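PDB 3H93: Thiol:disulfide interchange protein DsbA from Pseudomonas aeruginosa PAO1, which probably introduces disulfide bonds into other proteins of the periplasm by passing on its own redox-active disulfide. Local coordinates for residues L63-G68 with T151-M156. Residues are numbered along the deposited sequence; the frame is centred on the assembly and turned at random. Where two conformers were deposited one is given.
Sequences LPALFG and TGVPTM
V153 reaches across to A65 with a single methyl. Its CB is directed toward 63-68, and from there CG1 extends anti to the carbonyl carbon (chi1 -76°) and ends 3.4 Å from CB of A65, closer than two methyl carbons usually come. A65 suits this place because its small methyl fits between CG1 of V153 and the F67 ring: the same CB stands 3.7 Å above the plane of that ring, over its centre. The broad apolar ring of F67 offers this face to the methyl while its CE2 lies obliquely by CG1 of V153, 4.3 Å away, and borders the main chain, 4.0 Å from N of G152 and 4.1 Å from C of T151. That chain leads into the cis-proline loop of the thioredoxin fold, in which the peptide bond before P154 is cis; here V153 and P154 both touch C37 of the CxxC pair predicted to form the redox-active disulfide. OG1 of T155, at the start of strand 155-158, donates back to O of G152 at 2.6 Å, approaching from above the carbonyl plane. On its own side F67 also meets the W71 ring, their planes at about 15°, at the start of helix 70-84.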
ATOM      1  N   LEU A  63       2.486  -1.671  -0.676  1.00  8.03           N
ATOM      2  CA  LEU A  63       3.852  -1.171  -0.773  1.00  8.15           C
ATOM      3  C   LEU A  63       3.972   0.123  -0.005  1.00  7.65           C
ATOM      4  O   LEU A  63       3.036   0.914   0.015  1.00  8.10           O
ATOM      5  CB  LEU A  63       4.218  -0.878  -2.227  1.00  9.74           C
ATOM      6  CG  LEU A  63       4.331  -2.054  -3.192  1.00 10.44           C
ATOM      7  CD1 LEU A  63       4.447  -1.524  -4.616  1.00 11.52           C
ATOM      8  CD2 LEU A  63       5.522  -2.942  -2.830  1.00 13.06           C
ATOM      9  N   PRO A  64       5.141   0.358   0.603  1.00  8.06           N
ATOM     10  CA  PRO A  64       5.399   1.680   1.175  1.00  9.27           C
ATOM     11  C   PRO A  64       5.689   2.656   0.046  1.00  9.12           C
ATOM     12  O   PRO A  64       6.266   2.263  -0.973  1.00  9.93           O
ATOM     13  CB  PRO A  64       6.666   1.458   2.007  1.00  9.71           C
ATOM     14  CG  PRO A  64       7.371   0.319   1.330  1.00  9.52           C
ATOM     15  CD  PRO A  64       6.303  -0.548   0.706  1.00  8.60           C
ATOM     16  N   ALA A  65       5.280   3.908   0.217  1.00  7.79           N
ATOM     17  CA  ALA A  65       5.652   4.967  -0.711  1.00  7.35           C
ATOM     18  C   ALA A  65       6.993   5.528  -0.254  1.00  7.17           C
ATOM     19  O   ALA A  65       7.065   6.268   0.727  1.00  8.68           O
ATOM     20  CB  ALA A  65       4.591   6.054  -0.722  1.00  8.75           C
ATOM     21  N   LEU A  66       8.060   5.152  -0.948  1.00  8.06           N
ATOM     22  CA  LEU A  66       9.401   5.537  -0.532  1.00  8.97           C
ATOM     23  C   LEU A  66       9.779   6.850  -1.205  1.00  9.66           C
ATOM     24  O   LEU A  66      10.594   6.895  -2.134  1.00 10.33           O
ATOM     25  CB  LEU A  66      10.395   4.421  -0.843  1.00  9.81           C
ATOM     26  CG  LEU A  66      10.019   3.100  -0.165  1.00  8.59           C
ATOM     27  CD1 LEU A  66      10.970   2.010  -0.624  1.00  9.39           C
ATOM     28  CD2 LEU A  66      10.006   3.215   1.369  1.00  9.56           C
ATOM     29  N   PHE A  67       9.167   7.924  -0.719  1.00  9.16           N
ATOM     30  CA  PHE A  67       9.231   9.215  -1.393  1.00  9.25           C
ATOM     31  C   PHE A  67      10.284  10.152  -0.806  1.00 11.42           C
ATOM     32  O   PHE A  67      10.301  11.344  -1.115  1.00 13.59           O
ATOM     33  CB  PHE A  67       7.861   9.892  -1.384  1.00  9.67           C
ATOM     34  CG  PHE A  67       6.841   9.235  -2.284  1.00 10.93           C
ATOM     35  CD1 PHE A  67       7.172   8.142  -3.080  1.00 11.57           C
ATOM     36  CD2 PHE A  67       5.551   9.742  -2.360  1.00 10.98           C
ATOM     37  CE1 PHE A  67       6.217   7.558  -3.914  1.00 12.07           C
ATOM     38  CE2 PHE A  67       4.600   9.157  -3.180  1.00 11.62           C
ATOM     39  CZ  PHE A  67       4.933   8.071  -3.961  1.00 12.98           C
ATOM     40  N   GLY A  68      11.154   9.617   0.042  1.00 10.43           N
ATOM     41  CA  GLY A  68      12.284  10.376   0.544  1.00 12.07           C
ATOM     42  C   GLY A  68      12.215  10.657   2.028  1.00 12.13           C
ATOM     43  O   GLY A  68      11.139  10.681   2.618  1.00 12.13           O
ATOM     44  N   THR A 151       2.370   9.749  -7.593  1.00 10.22           N
ATOM     45  CA  THR A 151       2.704  11.102  -7.152  1.00 11.40           C
ATOM     46  C   THR A 151       2.265  11.393  -5.718  1.00  9.93           C
ATOM     47  O   THR A 151       2.702  12.376  -5.112  1.00 10.37           O
ATOM     48  CB  THR A 151       2.040  12.153  -8.063  1.00 14.98           C
ATOM     49  OG1 THR A 151       0.621  11.941  -8.079  1.00 16.99           O
ATOM     50  CG2 THR A 151       2.578  12.056  -9.485  1.00 18.40           C
ATOM     51  N   GLY A 152       1.389  10.551  -5.182  1.00  9.17           N
ATOM     52  CA  GLY A 152       0.801  10.794  -3.874  1.00  9.04           C
ATOM     53  C   GLY A 152       0.316   9.515  -3.228  1.00  8.67           C
ATOM     54  O   GLY A 152       0.554   8.425  -3.739  1.00  8.44           O
ATOM     55  N   VAL A 153      -0.361   9.654  -2.094  1.00  8.46           N
ATOM     56  CA  VAL A 153      -0.808   8.512  -1.311  1.00  8.12           C
ATOM     57  C   VAL A 153      -2.063   8.909  -0.551  1.00  7.82           C
ATOM     58  O   VAL A 153      -2.290  10.095  -0.301  1.00  9.12           O
ATOM     59  CB  VAL A 153       0.260   8.084  -0.274  1.00  9.31           C
ATOM     60  CG1 VAL A 153       1.414   7.326  -0.939  1.00 10.85           C
ATOM     61  CG2 VAL A 153       0.770   9.305   0.510  1.00 10.06           C
ATOM     62  N   PRO A 154      -2.900   7.926  -0.191  1.00  7.57           N
ATOM     63  CA  PRO A 154      -2.781   6.514  -0.577  1.00  8.00           C
ATOM     64  C   PRO A 154      -3.197   6.332  -2.028  1.00  8.27           C
ATOM     65  O   PRO A 154      -4.164   6.944  -2.486  1.00  9.92           O
ATOM     66  CB  PRO A 154      -3.787   5.817   0.335  1.00  8.58           C
ATOM     67  CG  PRO A 154      -4.805   6.871   0.644  1.00  8.75           C
ATOM     68  CD  PRO A 154      -4.088   8.188   0.639  1.00  8.46           C
ATOM     69  N   THR A 155      -2.463   5.496  -2.747  1.00  9.02           N
ATOM     70  CA  THR A 155      -2.718   5.278  -4.161  1.00  8.36           C
ATOM     71  C   THR A 155      -2.983   3.809  -4.430  1.00  8.29           C
ATOM     72  O   THR A 155      -2.372   2.943  -3.817  1.00  9.22           O
ATOM     73  CB  THR A 155      -1.515   5.752  -4.992  1.00  8.74           C
ATOM     74  OG1 THR A 155      -1.399   7.173  -4.853  1.00 11.21           O
ATOM     75  CG2 THR A 155      -1.668   5.397  -6.476  1.00 10.24           C
HETATM   76  N   MSE A 156      -3.910   3.539  -5.341  1.00  7.39           N
HETATM   77  CA  MSE A 156      -4.262   2.185  -5.760  0.60  7.52           C
HETATM   78  C   MSE A 156      -3.768   1.947  -7.173  1.00  6.95           C
HETATM   79  O   MSE A 156      -3.835   2.855  -7.999  1.00  7.84           O
HETATM   80  CB  MSE A 156      -5.782   2.026  -5.794  0.60  7.74           C
HETATM   81  CG  MSE A 156      -6.508   2.448  -4.535  0.60  9.62           C
HETATM   82 SE   MSE A 156      -5.982   1.365  -3.020  0.60 11.56          SE
HETATM   83  CE  MSE A 156      -6.345  -0.397  -3.751  0.60 11.81           C
TER